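Local coordinates for protein peptidoglycan glycosyltransferase (Atopobium parvulum, PDB 4OVD) that belongs to the penicillin-binding proteins, joining a dimerisation-domain region to a large penicillin-binding domain built of helices and an antiparallel sheet, at residues A[51-57]-A[187-193]; A[162-166]-A[175-179]; A[344-349]-A[466-471]. One frame throughout, in Å; residues are numbered along the deposited sequence.

Contact 1 (A[51-57]-A[187-193])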
loop_
_atom_site.group_PDB
_atom_site.type_symbol
_atom_site.label_atom_id
_atom_site.label_comp_id
_atom_site.label_asym_id
_atom_site.label_seq_id
_atom_site.Cartn_x
_atom_site.Cartn_y
_atom_site.Cartn_z
ATOM N N ASN A 51 4.693 -3.224 51.861
ATOM C CA ASN A 51 5.700 -2.140 51.643
ATOM C C ASN A 51 6.521 -2.361 50.364
ATOM O O ASN A 51 7.756 -2.228 50.372
ATOM C CB ASN A 51 6.649 -2.036 52.857
ATOM C CG ASN A 51 5.933 -1.640 54.141
ATOM O OD1 ASN A 51 4.800 -1.159 54.117
ATOM N ND2 ASN A 51 6.607 -1.822 55.272
ATOM N N ASP A 52 5.833 -2.664 49.264
ATOM C CA ASP A 52 6.492 -2.932 47.982
ATOM C C ASP A 52 6.288 -1.784 46.983
ATOM O O ASP A 52 5.239 -1.595 46.394
ATOM C CB ASP A 52 6.050 -4.295 47.475
ATOM C CG ASP A 52 6.265 -5.376 48.533
ATOM O OD1 ASP A 52 7.193 -5.206 49.368
ATOM O OD2 ASP A 52 5.508 -6.376 48.550
ATOM N N ILE A 53 7.334 -0.994 46.827
ATOM C CA ILE A 53 7.270 0.161 45.980
ATOM C C ILE A 53 7.710 -0.246 44.570
ATOM O O ILE A 53 8.574 -1.122 44.387
ATOM C CB ILE A 53 8.118 1.279 46.586
ATOM C CG1 ILE A 53 7.869 1.339 48.095
ATOM C CG2 ILE A 53 7.786 2.621 45.964
ATOM C CD1 ILE A 53 8.577 2.480 48.792
ATOM N N VAL A 54 7.041 0.326 43.574
ATOM C CA VAL A 54 7.367 0.062 42.187
ATOM C C VAL A 54 8.329 1.132 41.632
ATOM O O VAL A 54 8.153 2.334 41.859
ATOM C CB VAL A 54 6.089 -0.088 41.332
ATOM C CG1 VAL A 54 6.416 -0.139 39.849
ATOM C CG2 VAL A 54 5.349 -1.361 41.736
ATOM N N LEU A 55 9.415 0.667 41.018
ATOM C CA LEU A 55 10.373 1.540 40.336
ATOM C C LEU A 55 9.958 1.377 38.852
ATOM O O LEU A 55 10.296 0.377 38.194
ATOM C CB LEU A 55 11.805 1.062 40.580
ATOM C CG LEU A 55 12.204 0.839 42.059
ATOM C CD1 LEU A 55 13.647 0.397 42.138
ATOM C CD2 LEU A 55 11.952 2.077 42.892
ATOM N N HIS A 56 9.210 2.337 38.326
ATOM C CA HIS A 56 8.660 2.209 36.960
ATOM C C HIS A 56 9.679 2.267 35.832
ATOM O O HIS A 56 10.368 3.231 35.737
ATOM C CB HIS A 56 7.620 3.290 36.734
ATOM C CG HIS A 56 6.348 3.052 37.480
ATOM N ND1 HIS A 56 6.152 3.484 38.777
ATOM C CD2 HIS A 56 5.211 2.410 37.118
ATOM C CE1 HIS A 56 4.942 3.136 39.176
ATOM N NE2 HIS A 56 4.350 2.488 38.186
ATOM N N ALA A 57 9.777 1.236 34.990
ATOM C CA ALA A 57 10.739 1.280 33.863
ATOM C C ALA A 57 10.193 2.263 32.890
ATOM O O ALA A 57 9.004 2.570 32.890
ATOM C CB ALA A 57 10.852 -0.073 33.169
ATOM N N GLY A 187 9.520 -2.075 29.317
ATOM C CA GLY A 187 10.635 -2.669 29.985
ATOM C C GLY A 187 9.985 -3.518 30.999
ATOM O O GLY A 187 8.831 -3.892 30.845
ATOM N N THR A 188 10.706 -3.702 32.086
ATOM C CA THR A 188 10.255 -4.456 33.210
ATOM C C THR A 188 10.447 -3.585 34.418
ATOM O O THR A 188 11.570 -3.132 34.691
ATOM C CB THR A 188 11.135 -5.698 33.394
ATOM O OG1 THR A 188 11.137 -6.452 32.171
ATOM C CG2 THR A 188 10.621 -6.534 34.552
ATOM N N ASN A 189 9.375 -3.357 35.148
ATOM C CA ASN A 189 9.475 -2.534 36.314
ATOM C C ASN A 189 10.383 -3.113 37.394
ATOM O O ASN A 189 10.638 -4.316 37.402
ATOM C CB ASN A 189 8.103 -2.343 36.892
ATOM C CG ASN A 189 7.235 -1.439 36.047
ATOM O OD1 ASN A 189 7.727 -0.575 35.302
ATOM N ND2 ASN A 189 5.932 -1.551 36.250
ATOM N N GLY A 190 10.897 -2.224 38.245
ATOM C CA GLY A 190 11.710 -2.594 39.399
ATOM C C GLY A 190 10.816 -2.589 40.629
ATOM O O GLY A 190 9.631 -2.209 40.553
ATOM N N HIS A 191 11.367 -3.015 41.764
ATOM C CA HIS A 191 10.630 -3.023 43.013
ATOM C C HIS A 191 11.503 -2.782 44.217
ATOM O O HIS A 191 12.595 -3.320 44.298
ATOM C CB HIS A 191 9.943 -4.378 43.240
ATOM C CG HIS A 191 9.147 -4.839 42.073
ATOM N ND1 HIS A 191 7.898 -4.335 41.786
ATOM C CD2 HIS A 191 9.446 -5.711 41.081
ATOM C CE1 HIS A 191 7.452 -4.892 40.675
ATOM N NE2 HIS A 191 8.366 -5.741 40.234
HETATM N N MSE A 192 11.004 -1.964 45.139
HETATM C CA MSE A 192 11.647 -1.683 46.424
HETATM C C MSE A 192 10.657 -2.339 47.352
HETATM O O MSE A 192 9.517 -1.859 47.483
HETATM C CB MSE A 192 11.662 -0.218 46.805
HETATM C CG MSE A 192 13.022 0.425 46.608
HETATM SE SE MSE A 192 12.750 2.286 47.128
HETATM C CE MSE A 192 13.712 3.129 45.635
ATOM N N ILE A 193 11.063 -3.456 47.953
ATOM C CA ILE A 193 10.210 -4.231 48.877
ATOM C C ILE A 193 10.262 -3.744 50.350
ATOM O O ILE A 193 11.307 -3.774 51.004
ATOM C CB ILE A 193 10.557 -5.734 48.749
ATOM C CG1 ILE A 193 10.242 -6.183 47.311
ATOM C CG2 ILE A 193 9.769 -6.574 49.756
ATOM C CD1 ILE A 193 10.663 -7.593 46.965
#

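Contact 2 (A[162-166]-A[175-179])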
loop_
_atom_site.group_PDB
_atom_site.type_symbol
_atom_site.label_atom_id
_atom_site.label_comp_id
_atom_site.label_asym_id
_atom_site.label_seq_id
_atom_site.Cartn_x
_atom_site.Cartn_y
_atom_site.Cartn_z
ATOM N N GLN A 162 -0.959 7.945 14.256
ATOM C CA GLN A 162 -1.655 6.807 13.729
ATOM C C GLN A 162 -0.687 5.621 13.578
ATOM O O GLN A 162 -1.039 4.462 13.847
ATOM C CB GLN A 162 -2.291 7.166 12.402
ATOM C CG GLN A 162 -3.354 6.191 11.903
ATOM C CD GLN A 162 -3.992 6.748 10.639
ATOM O OE1 GLN A 162 -3.298 6.981 9.693
ATOM N NE2 GLN A 162 -5.266 7.008 10.644
ATOM N N ILE A 163 0.536 5.899 13.161
ATOM C CA ILE A 163 1.561 4.858 12.987
ATOM C C ILE A 163 2.114 4.557 14.355
ATOM O O ILE A 163 2.273 3.418 14.736
ATOM C CB ILE A 163 2.719 5.356 12.083
ATOM C CG1 ILE A 163 2.235 5.765 10.688
ATOM C CG2 ILE A 163 3.828 4.341 11.920
ATOM C CD1 ILE A 163 1.396 4.746 9.969
ATOM N N LEU A 164 2.425 5.587 15.118
ATOM C CA LEU A 164 2.993 5.364 16.442
ATOM C C LEU A 164 2.091 4.575 17.388
ATOM O O LEU A 164 2.555 3.696 18.099
ATOM C CB LEU A 164 3.352 6.694 17.116
ATOM C CG LEU A 164 4.404 7.489 16.368
ATOM C CD1 LEU A 164 4.478 8.952 16.867
ATOM C CD2 LEU A 164 5.719 6.771 16.540
ATOM N N GLY A 165 0.815 4.906 17.404
ATOM C CA GLY A 165 -0.146 4.272 18.313
ATOM C C GLY A 165 -0.134 5.008 19.624
ATOM O O GLY A 165 0.641 5.935 19.811
ATOM N N PHE A 166 -0.980 4.622 20.562
ATOM C CA PHE A 166 -0.967 5.290 21.873
ATOM C C PHE A 166 -0.712 4.268 22.897
ATOM O O PHE A 166 -0.812 3.050 22.636
ATOM C CB PHE A 166 -2.225 6.132 22.138
ATOM C CG PHE A 166 -3.444 5.334 22.495
ATOM C CD1 PHE A 166 -4.171 4.684 21.535
ATOM C CD2 PHE A 166 -3.887 5.287 23.818
ATOM C CE1 PHE A 166 -5.293 3.932 21.892
ATOM C CE2 PHE A 166 -5.009 4.564 24.175
ATOM C CZ PHE A 166 -5.706 3.888 23.208
ATOM N N SER A 175 -2.235 0.652 20.404
ATOM C CA SER A 175 -2.507 0.605 18.960
ATOM C C SER A 175 -1.197 0.895 18.240
ATOM O O SER A 175 -0.215 1.195 18.878
ATOM C CB SER A 175 -3.534 1.645 18.520
ATOM O OG SER A 175 -3.005 2.959 18.696
ATOM N N GLY A 176 -1.172 0.736 16.934
ATOM C CA GLY A 176 0.023 1.058 16.175
ATOM C C GLY A 176 1.256 0.286 16.570
ATOM O O GLY A 176 1.194 -0.884 16.963
ATOM N N LEU A 177 2.385 0.937 16.442
ATOM C CA LEU A 177 3.713 0.332 16.739
ATOM C C LEU A 177 3.954 0.153 18.257
ATOM O O LEU A 177 4.594 -0.839 18.692
ATOM C CB LEU A 177 4.826 1.130 16.079
ATOM C CG LEU A 177 4.874 1.128 14.553
ATOM C CD1 LEU A 177 6.063 1.933 14.106
ATOM C CD2 LEU A 177 5.025 -0.281 14.049
ATOM N N GLU A 178 3.335 1.018 19.046
ATOM C CA GLU A 178 3.400 0.884 20.508
ATOM C C GLU A 178 2.888 -0.484 20.910
ATOM O O GLU A 178 3.444 -1.121 21.803
ATOM C CB GLU A 178 2.606 1.996 21.157
ATOM C CG GLU A 178 3.236 3.354 21.022
ATOM C CD GLU A 178 4.395 3.665 21.997
ATOM O OE1 GLU A 178 5.004 2.754 22.577
ATOM O OE2 GLU A 178 4.685 4.874 22.197
ATOM N N TYR A 179 1.822 -0.933 20.234
ATOM C CA TYR A 179 1.246 -2.235 20.467
ATOM C C TYR A 179 2.051 -3.329 19.778
ATOM O O TYR A 179 2.407 -4.350 20.369
ATOM C CB TYR A 179 -0.239 -2.341 19.993
ATOM C CG TYR A 179 -0.794 -3.759 20.126
ATOM C CD1 TYR A 179 -1.160 -4.282 21.370
ATOM C CD2 TYR A 179 -0.881 -4.573 19.051
ATOM C CE1 TYR A 179 -1.616 -5.601 21.512
ATOM C CE2 TYR A 179 -1.328 -5.875 19.162
ATOM C CZ TYR A 179 -1.696 -6.381 20.397
ATOM O OH TYR A 179 -2.183 -7.670 20.459
HETATM O O HOH W 1 -2.649 3.606 15.766
#

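Contact 3 (A[344-349]-A[466-471])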
loop_
_atom_site.group_PDB
_atom_site.type_symbol
_atom_site.label_atom_id
_atom_site.label_comp_id
_atom_site.label_asym_id
_atom_site.label_seq_id
_atom_site.Cartn_x
_atom_site.Cartn_y
_atom_site.Cartn_z
ATOM N N VAL A 344 -0.717 -5.032 -25.800
ATOM C CA VAL A 344 -0.837 -5.213 -24.373
ATOM C C VAL A 344 -0.526 -3.856 -23.746
ATOM O O VAL A 344 -1.172 -3.439 -22.785
ATOM C CB VAL A 344 0.102 -6.286 -23.827
ATOM C CG1 VAL A 344 0.038 -6.326 -22.288
ATOM C CG2 VAL A 344 -0.252 -7.645 -24.416
ATOM N N ARG A 345 0.499 -3.192 -24.254
ATOM C CA ARG A 345 0.855 -1.807 -23.805
ATOM C C ARG A 345 -0.392 -0.891 -23.897
ATOM O O ARG A 345 -0.772 -0.201 -22.954
ATOM C CB ARG A 345 1.988 -1.222 -24.648
ATOM C CG ARG A 345 2.351 0.203 -24.265
ATOM C CD ARG A 345 3.305 0.799 -25.286
ATOM N NE ARG A 345 4.503 0.001 -25.483
ATOM C CZ ARG A 345 5.522 -0.006 -24.635
ATOM N NH1 ARG A 345 5.525 0.791 -23.552
ATOM N NH2 ARG A 345 6.576 -0.759 -24.896
ATOM N N GLU A 346 -1.070 -0.938 -24.998
ATOM C CA GLU A 346 -2.285 -0.107 -25.140
ATOM C C GLU A 346 -3.397 -0.490 -24.162
ATOM O O GLU A 346 -4.101 0.365 -23.690
ATOM C CB GLU A 346 -2.773 -0.236 -26.570
ATOM C CG GLU A 346 -4.062 0.503 -26.879
ATOM C CD GLU A 346 -3.988 1.983 -26.655
ATOM O OE1 GLU A 346 -2.833 2.529 -26.514
ATOM O OE2 GLU A 346 -5.100 2.570 -26.591
HETATM N N MSE A 347 -3.579 -1.775 -23.849
HETATM C CA MSE A 347 -4.666 -2.167 -22.928
HETATM C C MSE A 347 -4.391 -1.561 -21.590
HETATM O O MSE A 347 -5.334 -1.108 -20.883
HETATM C CB MSE A 347 -4.716 -3.681 -22.778
HETATM C CG MSE A 347 -5.028 -4.336 -24.077
HETATM SE SE MSE A 347 -4.910 -6.309 -23.846
HETATM C CE MSE A 347 -4.666 -6.862 -25.688
ATOM N N LEU A 348 -3.131 -1.476 -21.232
ATOM C CA LEU A 348 -2.749 -0.841 -20.013
ATOM C C LEU A 348 -2.852 0.695 -20.052
ATOM O O LEU A 348 -3.278 1.294 -19.120
ATOM C CB LEU A 348 -1.365 -1.291 -19.623
ATOM C CG LEU A 348 -1.132 -1.421 -18.139
ATOM C CD1 LEU A 348 -1.893 -2.568 -17.559
ATOM C CD2 LEU A 348 0.325 -1.484 -17.759
ATOM N N ARG A 349 -2.444 1.297 -21.146
ATOM C CA ARG A 349 -2.486 2.726 -21.315
ATOM C C ARG A 349 -3.898 3.257 -21.083
ATOM O O ARG A 349 -4.110 4.099 -20.274
ATOM C CB ARG A 349 -2.018 3.082 -22.692
ATOM C CG ARG A 349 -1.891 4.556 -22.944
ATOM C CD ARG A 349 -1.719 4.864 -24.408
ATOM N NE ARG A 349 -2.914 4.629 -25.168
ATOM C CZ ARG A 349 -3.942 5.452 -25.211
ATOM N NH1 ARG A 349 -3.933 6.597 -24.552
ATOM N NH2 ARG A 349 -4.980 5.125 -25.915
ATOM N N ASP A 466 8.226 -0.259 -18.405
ATOM C CA ASP A 466 8.069 0.404 -19.689
ATOM C C ASP A 466 6.591 0.696 -19.970
ATOM O O ASP A 466 6.236 1.791 -20.385
ATOM C CB ASP A 466 8.683 -0.383 -20.844
ATOM C CG ASP A 466 8.789 0.461 -22.113
ATOM O OD1 ASP A 466 9.603 1.406 -22.112
ATOM O OD2 ASP A 466 8.065 0.186 -23.101
HETATM N N MSE A 467 5.724 -0.262 -19.733
HETATM C CA MSE A 467 4.326 -0.038 -19.971
HETATM C C MSE A 467 3.741 0.925 -18.966
HETATM O O MSE A 467 2.946 1.752 -19.332
HETATM C CB MSE A 467 3.453 -1.277 -20.025
HETATM C CG MSE A 467 3.922 -2.175 -21.127
HETATM SE SE MSE A 467 2.812 -3.776 -21.331
HETATM C CE MSE A 467 3.452 -4.846 -19.801
HETATM N N MSE A 468 4.187 0.882 -17.716
HETATM C CA MSE A 468 3.668 1.789 -16.690
HETATM C C MSE A 468 4.121 3.185 -16.990
HETATM O O MSE A 468 3.479 4.133 -16.585
HETATM C CB MSE A 468 4.134 1.358 -15.342
HETATM C CG MSE A 468 3.365 0.090 -15.008
HETATM SE SE MSE A 468 4.244 -0.599 -13.374
HETATM C CE MSE A 468 3.778 0.773 -12.066
ATOM N N THR A 469 5.248 3.333 -17.688
ATOM C CA THR A 469 5.703 4.638 -18.101
ATOM C C THR A 469 4.765 5.211 -19.195
ATOM O O THR A 469 4.481 6.409 -19.179
ATOM C CB THR A 469 7.154 4.565 -18.594
ATOM O OG1 THR A 469 7.916 4.063 -17.496
ATOM C CG2 THR A 469 7.702 5.946 -19.036
ATOM N N THR A 470 4.279 4.358 -20.100
ATOM C CA THR A 470 3.341 4.742 -21.168
ATOM C C THR A 470 2.062 5.211 -20.542
ATOM O O THR A 470 1.473 6.165 -21.019
ATOM C CB THR A 470 3.033 3.537 -22.070
ATOM O OG1 THR A 470 4.209 3.224 -22.811
ATOM C CG2 THR A 470 1.980 3.819 -23.082
ATOM N N VAL A 471 1.664 4.589 -19.451
ATOM C CA VAL A 471 0.430 4.976 -18.751
ATOM C C VAL A 471 0.496 6.444 -18.339
ATOM O O VAL A 471 -0.478 7.165 -18.420
ATOM C CB VAL A 471 0.141 4.126 -17.480
ATOM C CG1 VAL A 471 -1.049 4.703 -16.649
ATOM C CG2 VAL A 471 -0.204 2.679 -17.905
#

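Contact 1 (A[51-57]-A[187-193])
I53, V54 and L55 pair with M192, H191 and G190 as antiparallel strands, a surface contact whose centre lies about 42 Å from that of the chain, in the dimerisation-domain region. Strand 53-55 is an outer strand, within this chain, of a small three-stranded antiparallel sheet; 190-192 is its middle strand and 210-211 the third. I53 with M192 and L55 with G190 are hydrogen-bonded pairs, and V54 with H191 is the non-hydrogen-bonded pair between them. M192 N donates to I53 O at 2.7 Å, and G190 N reaches L55 O at the same 2.7 Å. In return L55 N meets G190 O at 2.9 Å.

The two faces differ. On one, L55 and M192 run at about a right angle to each other, with CD2 of L55 tight against CE of M192 at 3.4 Å; both also touch I210. On the other, V54 and H191 lie side by side, CG2 of V54 meeting the imidazole edge 3.9 Å from ND1 of H191, while CG1 of V54 sits over the centre of the H56 ring. Beyond the strands a side chain continues the pairing: CG of N189 sits beside its backbone N (chi1 -72°), and OD1 accepts a bond from A57 N at 2.8 Å, with an N-H...O angle of 160°.

Contact 2 (A[162-166]-A[175-179])
I163 and L164, in the last turn of helix 161-164, offer their carbonyls to L177 and E178 near the start of helix 176-180, a buried end-to-start junction of two short helices in the dimerisation-domain region. Backbone hydrogen bonds lead. L177 N donates to I163 O at 3.0 Å and E178 N to L164 O at 2.9 Å, each donor lying nearly along the C=O axis. Carbonyls that close one helix thus serve amides near the start of the next.

Two glycines let the backbones meet directly. G165 leaves helical geometry with a positive phi of 87°, and its CA makes a C-H...O contact to S175 O at 3.1 Å; across from it lies G176, the CA atoms of G165 and G176 being 3.9 Å apart.

A serine and a water tie the other flank. With OG of S175 between its own backbone N and carbonyl carbon (chi1 66°), the hydroxyl accepts a hydrogen bond from F166 N at 3.2 Å and donates to a water, which in turn donates to Q162 O at 2.6 Å. Apolar contact is slight: I163 CG2 and L177 CD1 touch at 3.9 Å, their side chains running the same way.

E178 packs CB and CG against L164 O, then bends at chi2 (-79°) and sends its carboxylate to salt bridges with R152 and R59. Around the junction, L164 and E178 both lean on I62 of strand 62-63, while L70 and A71 of strand 69-74 meet L164 and E178 respectively.

Contact 3 (A[344-349]-A[466-471])
R345 reaches from helix 344-350 to D466 and T470, and this polar cluster carries one side of the contact. CG of R345 is anti to the backbone N (chi1 178°) and the chain bends at chi3 (-55°), which swings the guanidinium across to helix 458-474. There the group grips a single oxygen end-on: OD2 of D466 lies in the guanidinium plane, 2.6 Å from NH1 and 2.5 Å from NH2 of R345, forming a salt bridge in which the carboxylate stands almost perpendicular to the guanidinium (88°). NH1 of R345 has a second acceptor in OG1 of T470 at 2.9 Å, tilted somewhat from the plane. CG of M467 lies over one guanidinium face, offset toward the rim.

The helices themselves, 344-350 and 458-474, run in broadly the same direction with their local axes 8.7 Å apart, inside the penicillin-binding domain, whose fold is characterised by a five-stranded antiparallel sheet flanked by helices. Helix 458-474 packs on strand 487-495, an outer strand of that sheet; M468 and T469 touch A488 there.

Apolar contacts occupy the buried side. The selenium (SE) of the selenomethionine M467 rests 3.7 Å from CA of R345 and also touches V344 CG1. L348 crosses M467 at about a right angle, its CD2 at 3.9 Å from CB of M467, and its CD2 also faces CG2 of V471. The side chain of V471 is about 8 Å from a bound calcium ion.

The aliphatic part of R349 passes obliquely over T470, CG to CG2 at 3.9 Å, while its guanidinium turns back to a salt bridge with E346 and gives NH1 to E474 O.

The three contacts show how chemistry follows place. Contact 1 lies at the surface and depends on backbone pairing of strands, with side chains filling in on both faces. Contacts 2 and 3 are buried and join helices, yet by different means: contact 2 links helix ends through carbonyls, glycines and a water, whereas contact 3 packs two inclined helices against each other and relies on side chains, charged on one flank and apolar on the other. Contacts 1 and 2 share the dimerisation-domain region; contact 2 lies in the span of chain whose two ends contact 1 joins, and their nearest atoms are about 9 Å apart. Contact 3 belongs to the other domain, its centre about 63 Å from that of contact 1.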